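Local coordinates for putative decarboxylase involved in desferrioxamine biosynthesis (Erwinia amylovora, PDB 5O5C), which probably decarboxylates lysine in a pyridoxal-phosphate-dependent step of the pathway that makes the siderophore desferrioxamine, at residues B[215-220]-B[228-233]; B[175-180]-B[294-299]. All blocks are in the same frame, centred on the assembly; numbering follows the deposited sequence.

Contact 1: B[215-220]-B[228-233]; sequences SHFSIQ and LGYDAV. With PLP (pyridoxal-5'-phosphate), chain H.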
loop_
_atom_site.group_PDB
_atom_site.type_symbol
_atom_site.label_atom_id
_atom_site.label_comp_id
_atom_site.label_asym_id
_atom_site.label_seq_id
_atom_site.Cartn_x
_atom_site.Cartn_y
_atom_site.Cartn_z
ATOM N N SER B 215 15.931 -13.739 -9.386
ATOM C CA SER B 215 14.737 -12.887 -9.398
ATOM C C SER B 215 14.192 -12.744 -8.035
ATOM O O SER B 215 14.325 -13.637 -7.218
ATOM C CB SER B 215 13.573 -13.531 -10.175
ATOM O OG SER B 215 13.944 -13.797 -11.487
ATOM N N HIS B 216 13.474 -11.652 -7.814
ATOM C CA HIS B 216 12.817 -11.461 -6.522
ATOM C C HIS B 216 11.622 -12.457 -6.388
ATOM O O HIS B 216 10.954 -12.738 -7.365
ATOM C CB HIS B 216 12.362 -10.020 -6.409
ATOM C CG HIS B 216 11.842 -9.675 -5.043
ATOM N ND1 HIS B 216 10.506 -9.762 -4.715
ATOM C CD2 HIS B 216 12.480 -9.261 -3.927
ATOM C CE1 HIS B 216 10.349 -9.462 -3.430
ATOM N NE2 HIS B 216 11.530 -9.119 -2.944
ATOM N N PHE B 217 11.347 -12.960 -5.183
ATOM C CA PHE B 217 10.299 -13.963 -4.955
ATOM C C PHE B 217 8.854 -13.479 -5.185
ATOM O O PHE B 217 7.976 -14.298 -5.405
ATOM C CB PHE B 217 10.391 -14.615 -3.567
ATOM C CG PHE B 217 9.724 -15.999 -3.498
ATOM C CD1 PHE B 217 10.163 -17.046 -4.308
ATOM C CD2 PHE B 217 8.644 -16.253 -2.631
ATOM C CE1 PHE B 217 9.555 -18.307 -4.251
ATOM C CE2 PHE B 217 8.038 -17.508 -2.574
ATOM C CZ PHE B 217 8.500 -18.537 -3.384
ATOM N N SER B 218 8.638 -12.164 -5.192
ATOM C CA SER B 218 7.336 -11.556 -5.630
ATOM C C SER B 218 6.757 -12.057 -6.969
ATOM O O SER B 218 5.503 -12.210 -7.081
ATOM C CB SER B 218 7.362 -10.019 -5.563
ATOM O OG SER B 218 8.369 -9.412 -6.319
ATOM N N ILE B 219 7.636 -12.402 -7.926
ATOM C CA ILE B 219 7.232 -13.029 -9.196
ATOM C C ILE B 219 6.449 -14.335 -9.007
ATOM O O ILE B 219 5.315 -14.424 -9.439
ATOM C CB ILE B 219 8.408 -13.241 -10.184
ATOM C CG1 ILE B 219 9.138 -11.918 -10.522
ATOM C CG2 ILE B 219 7.927 -13.922 -11.462
ATOM C CD1 ILE B 219 8.247 -10.744 -10.880
ATOM N N GLN B 220 7.069 -15.311 -8.370
ATOM C CA GLN B 220 6.426 -16.530 -7.927
ATOM C C GLN B 220 5.186 -16.320 -7.015
ATOM O O GLN B 220 4.207 -16.961 -7.221
ATOM C CB GLN B 220 7.418 -17.440 -7.191
ATOM C CG GLN B 220 8.431 -18.161 -8.085
ATOM C CD GLN B 220 9.656 -17.342 -8.356
ATOM O OE1 GLN B 220 9.684 -16.140 -8.031
ATOM N NE2 GLN B 220 10.670 -17.963 -8.996
ATOM N N LEU B 228 -2.003 -19.467 -11.310
ATOM C CA LEU B 228 -1.116 -20.294 -12.113
ATOM C C LEU B 228 -0.050 -21.048 -11.309
ATOM O O LEU B 228 0.462 -22.073 -11.753
ATOM C CB LEU B 228 -0.451 -19.443 -13.182
ATOM C CG LEU B 228 -1.393 -18.703 -14.100
ATOM C CD1 LEU B 228 -0.569 -17.721 -14.899
ATOM C CD2 LEU B 228 -2.138 -19.674 -14.993
ATOM N N GLY B 229 0.287 -20.558 -10.121
ATOM C CA GLY B 229 1.094 -21.310 -9.191
ATOM C C GLY B 229 2.560 -21.127 -9.507
ATOM O O GLY B 229 2.892 -20.682 -10.603
ATOM N N TYR B 230 3.425 -21.426 -8.543
ATOM C CA TYR B 230 4.890 -21.327 -8.754
ATOM C C TYR B 230 5.358 -22.182 -9.957
ATOM O O TYR B 230 6.352 -21.832 -10.615
ATOM C CB TYR B 230 5.708 -21.741 -7.531
ATOM C CG TYR B 230 5.399 -21.091 -6.190
ATOM C CD1 TYR B 230 4.855 -19.800 -6.087
ATOM C CD2 TYR B 230 5.718 -21.752 -5.024
ATOM C CE1 TYR B 230 4.581 -19.229 -4.856
ATOM C CE2 TYR B 230 5.475 -21.199 -3.788
ATOM C CZ TYR B 230 4.898 -19.944 -3.699
ATOM O OH TYR B 230 4.665 -19.473 -2.436
ATOM N N ASP B 231 4.644 -23.274 -10.254
ATOM C CA ASP B 231 4.943 -24.136 -11.406
ATOM C C ASP B 231 4.898 -23.397 -12.754
ATOM O O ASP B 231 5.446 -23.871 -13.733
ATOM C CB ASP B 231 3.942 -25.279 -11.537
ATOM C CG ASP B 231 4.076 -26.327 -10.491
ATOM O OD1 ASP B 231 5.097 -26.413 -9.753
ATOM O OD2 ASP B 231 3.085 -27.091 -10.417
ATOM N N ALA B 232 4.239 -22.246 -12.824
ATOM C CA ALA B 232 4.158 -21.550 -14.093
ATOM C C ALA B 232 5.428 -20.758 -14.383
ATOM O O ALA B 232 5.539 -20.143 -15.433
ATOM C CB ALA B 232 2.931 -20.655 -14.145
ATOM N N VAL B 233 6.350 -20.736 -13.431
ATOM C CA VAL B 233 7.529 -19.920 -13.472
ATOM C C VAL B 233 8.641 -20.896 -13.738
ATOM O O VAL B 233 8.793 -21.847 -12.971
ATOM C CB VAL B 233 7.752 -19.207 -12.122
ATOM C CG1 VAL B 233 9.141 -18.568 -12.059
ATOM C CG2 VAL B 233 6.644 -18.168 -11.878
HETATM N N1 PLP H . 11.857 -6.502 -7.048
HETATM C C2 PLP H . 13.147 -6.373 -6.676
HETATM C C2A PLP H . 14.246 -6.452 -7.693
HETATM C C3 PLP H . 13.454 -6.136 -5.259
HETATM O O3 PLP H . 14.748 -5.997 -4.816
HETATM C C4 PLP H . 12.289 -6.051 -4.345
HETATM C C4A PLP H . 12.471 -5.888 -2.886
HETATM C C5 PLP H . 10.933 -6.211 -4.874
HETATM C C6 PLP H . 10.796 -6.458 -6.225
HETATM C C5A PLP H . 9.747 -6.139 -3.939
HETATM O O4P PLP H . 9.676 -4.749 -3.582
HETATM P P PLP H . 8.751 -4.087 -2.436
HETATM O O1P PLP H . 9.390 -4.508 -1.151
HETATM O O2P PLP H . 8.922 -2.604 -2.647
HETATM O O3P PLP H . 7.342 -4.547 -2.562
#

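Contact 2: B[175-180]-B[294-299]; sequences LMAMLL and WMHVDA. With PLP (pyridoxal-5'-phosphate), chain H.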
loop_
_atom_site.group_PDB
_atom_site.type_symbol
_atom_site.label_atom_id
_atom_site.label_comp_id
_atom_site.label_asym_id
_atom_site.label_seq_id
_atom_site.Cartn_x
_atom_site.Cartn_y
_atom_site.Cartn_z
ATOM N N LEU B 175 3.008 -7.762 -9.235
ATOM C CA LEU B 175 1.719 -8.435 -9.416
ATOM C C LEU B 175 0.997 -7.874 -10.639
ATOM O O LEU B 175 0.489 -8.660 -11.482
ATOM C CB LEU B 175 0.850 -8.347 -8.183
ATOM C CG LEU B 175 -0.598 -8.831 -8.311
ATOM C CD1 LEU B 175 -0.633 -10.257 -8.784
ATOM C CD2 LEU B 175 -1.284 -8.675 -6.962
ATOM N N MET B 176 1.025 -6.552 -10.785
ATOM C CA MET B 176 0.277 -5.926 -11.872
ATOM C C MET B 176 0.907 -6.340 -13.184
ATOM O O MET B 176 0.179 -6.611 -14.148
ATOM C CB MET B 176 0.250 -4.396 -11.761
ATOM C CG MET B 176 -0.518 -3.837 -10.599
ATOM S SD MET B 176 -0.427 -2.047 -10.756
ATOM C CE MET B 176 -1.287 -1.451 -9.306
ATOM N N ALA B 177 2.242 -6.454 -13.193
ATOM C CA ALA B 177 2.991 -6.910 -14.389
ATOM C C ALA B 177 2.630 -8.320 -14.872
ATOM O O ALA B 177 2.400 -8.541 -16.099
ATOM C CB ALA B 177 4.497 -6.780 -14.208
ATOM N N MET B 178 2.540 -9.271 -13.944
ATOM C CA MET B 178 2.174 -10.614 -14.338
ATOM C C MET B 178 0.656 -10.700 -14.651
ATOM O O MET B 178 0.238 -11.520 -15.461
ATOM C CB MET B 178 2.592 -11.620 -13.276
ATOM C CG MET B 178 4.089 -11.633 -12.965
ATOM S SD MET B 178 5.116 -11.890 -14.422
ATOM C CE MET B 178 4.650 -13.432 -14.998
ATOM N N LEU B 179 -0.141 -9.813 -14.047
ATOM C CA LEU B 179 -1.551 -9.771 -14.280
ATOM C C LEU B 179 -1.817 -9.331 -15.748
ATOM O O LEU B 179 -2.536 -10.022 -16.484
ATOM C CB LEU B 179 -2.238 -8.869 -13.279
ATOM C CG LEU B 179 -3.737 -8.546 -13.432
ATOM C CD1 LEU B 179 -4.671 -9.730 -13.527
ATOM C CD2 LEU B 179 -4.107 -7.655 -12.251
ATOM N N LEU B 180 -1.195 -8.218 -16.132
ATOM C CA LEU B 180 -1.260 -7.709 -17.475
ATOM C C LEU B 180 -0.687 -8.713 -18.471
ATOM O O LEU B 180 -1.308 -8.946 -19.479
ATOM C CB LEU B 180 -0.584 -6.353 -17.625
ATOM C CG LEU B 180 -1.469 -5.153 -17.336
ATOM C CD1 LEU B 180 -2.092 -5.248 -15.966
ATOM C CD2 LEU B 180 -0.738 -3.829 -17.446
ATOM N N TRP B 294 5.657 -11.106 -23.358
ATOM C CA TRP B 294 5.633 -9.871 -22.614
ATOM C C TRP B 294 7.018 -9.754 -21.968
ATOM O O TRP B 294 7.494 -10.729 -21.394
ATOM C CB TRP B 294 4.545 -9.927 -21.534
ATOM C CG TRP B 294 4.404 -8.700 -20.697
ATOM C CD1 TRP B 294 5.252 -8.249 -19.699
ATOM C CD2 TRP B 294 3.375 -7.738 -20.799
ATOM N NE1 TRP B 294 4.776 -7.063 -19.171
ATOM C CE2 TRP B 294 3.621 -6.741 -19.818
ATOM C CE3 TRP B 294 2.239 -7.638 -21.595
ATOM C CZ2 TRP B 294 2.766 -5.667 -19.621
ATOM C CZ3 TRP B 294 1.433 -6.601 -21.416
ATOM C CH2 TRP B 294 1.694 -5.603 -20.433
ATOM N N MET B 295 7.647 -8.589 -22.100
ATOM C CA MET B 295 8.855 -8.278 -21.357
ATOM C C MET B 295 8.552 -7.361 -20.190
ATOM O O MET B 295 8.098 -6.206 -20.341
ATOM C CB MET B 295 9.935 -7.662 -22.222
ATOM C CG MET B 295 11.328 -7.798 -21.631
ATOM S SD MET B 295 12.487 -6.684 -22.435
ATOM C CE MET B 295 13.947 -6.891 -21.436
ATOM N N HIS B 296 8.806 -7.884 -19.007
ATOM C CA HIS B 296 8.702 -7.078 -17.828
ATOM C C HIS B 296 10.095 -6.821 -17.271
ATOM O O HIS B 296 10.883 -7.751 -17.060
ATOM C CB HIS B 296 7.827 -7.764 -16.813
ATOM C CG HIS B 296 7.869 -7.112 -15.485
ATOM N ND1 HIS B 296 7.506 -5.799 -15.318
ATOM C CD2 HIS B 296 8.268 -7.561 -14.271
ATOM C CE1 HIS B 296 7.594 -5.495 -14.047
ATOM N NE2 HIS B 296 8.107 -6.525 -13.392
ATOM N N VAL B 297 10.428 -5.556 -17.077
ATOM C CA VAL B 297 11.692 -5.227 -16.407
ATOM C C VAL B 297 11.430 -4.940 -14.940
ATOM O O VAL B 297 10.688 -4.012 -14.628
ATOM C CB VAL B 297 12.415 -4.084 -17.121
ATOM C CG1 VAL B 297 13.570 -3.541 -16.306
ATOM C CG2 VAL B 297 12.935 -4.613 -18.423
ATOM N N ASP B 298 11.969 -5.768 -14.046
ATOM C CA ASP B 298 11.917 -5.488 -12.597
ATOM C C ASP B 298 13.100 -4.617 -12.241
ATOM O O ASP B 298 14.220 -5.091 -12.135
ATOM C CB ASP B 298 11.831 -6.763 -11.786
ATOM C CG ASP B 298 11.667 -6.532 -10.304
ATOM O OD1 ASP B 298 11.792 -5.401 -9.803
ATOM O OD2 ASP B 298 11.455 -7.501 -9.602
ATOM N N ALA B 299 12.836 -3.334 -12.042
ATOM C CA ALA B 299 13.881 -2.355 -11.770
ATOM C C ALA B 299 13.818 -1.778 -10.341
ATOM O O ALA B 299 14.202 -0.647 -10.076
ATOM C CB ALA B 299 13.827 -1.266 -12.806
HETATM N N1 PLP H . 11.857 -6.502 -7.048
HETATM C C2 PLP H . 13.147 -6.373 -6.676
HETATM C C2A PLP H . 14.246 -6.452 -7.693
HETATM C C3 PLP H . 13.454 -6.136 -5.259
HETATM O O3 PLP H . 14.748 -5.997 -4.816
HETATM C C4 PLP H . 12.289 -6.051 -4.345
HETATM C C4A PLP H . 12.471 -5.888 -2.886
HETATM C C5 PLP H . 10.933 -6.211 -4.874
HETATM C C6 PLP H . 10.796 -6.458 -6.225
HETATM C C5A PLP H . 9.747 -6.139 -3.939
HETATM O O4P PLP H . 9.676 -4.749 -3.582
HETATM P P PLP H . 8.751 -4.087 -2.436
HETATM O O1P PLP H . 9.390 -4.508 -1.151
HETATM O O2P PLP H . 8.922 -2.604 -2.647
HETATM O O3P PLP H . 7.342 -4.547 -2.562
#

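Contact 1: B[215-220]-B[228-233]
Phe217 turns its CG away from its own backbone N (chi1 -157°), and Tyr230 has its CG anti to its carbonyl carbon, so that two side chains that start out alongside the gap converge at their ends. The result is an edge-to-face pair: the edge of Phe217 points at the face of Tyr230, the ring centroids lie 5.3 Å apart and the planes meet at 62°. The edge of the tyrosine ring also faces the backbone O of Gln220, which lies in the ring plane 3.1 Å from Tyr230 CD1. Gln220 itself bends at chi2 (87°) and lays its amide across Val233, NE2 coming 3.5 Å from Val233 CG1. The seven-stranded sheet is the large-domain sheet of fold type I PLP enzymes, to which the group II decarboxylases belong; here helix 218-225 passes through the 3-10 turn 230-232 into strand 233-236, outermost within this chain. At the other end of 215-220 the His216 ring lies over the cofactor's pyridine ring, CD2 being 3.2 Å from C4 of PLP. A hydrogen bond of 2.7 Å between His216 ND1 and Ser218 OG limits rotation of the imidazole. Across the dimer interface, His197 of the second subunit meets the Tyr230 ring.

Contact 2: B[175-180]-B[294-299]
Ala177 is the first residue of 175-180 to meet the strand, and its methyl group points toward it. CB stands over the middle of the imidazole, 3.4 Å from the centroid of the His296 ring and 15° off its normal, a CH-pi contact. The imidazole's rotation is fixed from both ends: ND1 bonds to Ser323 OG and NE2 to OD1 of Asn174, three residues before Ala177 on the same helix. One turn on, Leu180 lays its CB 3.7 Å from CH2 of Trp294, at the six-membered end of the indole; CG of Trp294 is anti to the backbone N (chi1 -179°), which carries the ring out toward the helix, while NE1 is bonded to Ser323 OG. Farther along the strand, both carboxylate oxygens of Asp298 approach N1 of PLP, OD2 nearer at 2.8 Å, the aspartate-pyridine pairing characteristic of fold type I enzymes, which probably favours a protonated ring nitrogen. Asn174 ND2 is hydrogen-bonded to Asp298 OD2, so Asn174 links His296 to Asp298. The 175-180 part of helix 170-189 runs antiparallel to strand 294-299 (176°), the segment axes approaching to 9.5 Å, and reaches Phe341 of strand 339-343 as well, while helix 281-290 covers Met295 and Val297.

After the N-terminal helices and strand 163-167, the chain enters helix 170-189, whose residues 175-180 meet their partner strand only after 113 intervening residues. Strand 207-212 then leads into 215-220, and contact 1 closes a short loop with 228-233, where strand 233-236 begins. Only after strand 262-269 and helix 281-290 does strand 294-299 arrive to close contact 2, so the small loop is nested inside the large one. Contact 1 lies at the margin of the seven-stranded sheet, beside the second subunit, whereas contact 2 joins a helix to its interior. They are about 12 Å apart, centre to centre, and converge at PLP, where His216 CB packs 4.2 Å from Asp298 OD2.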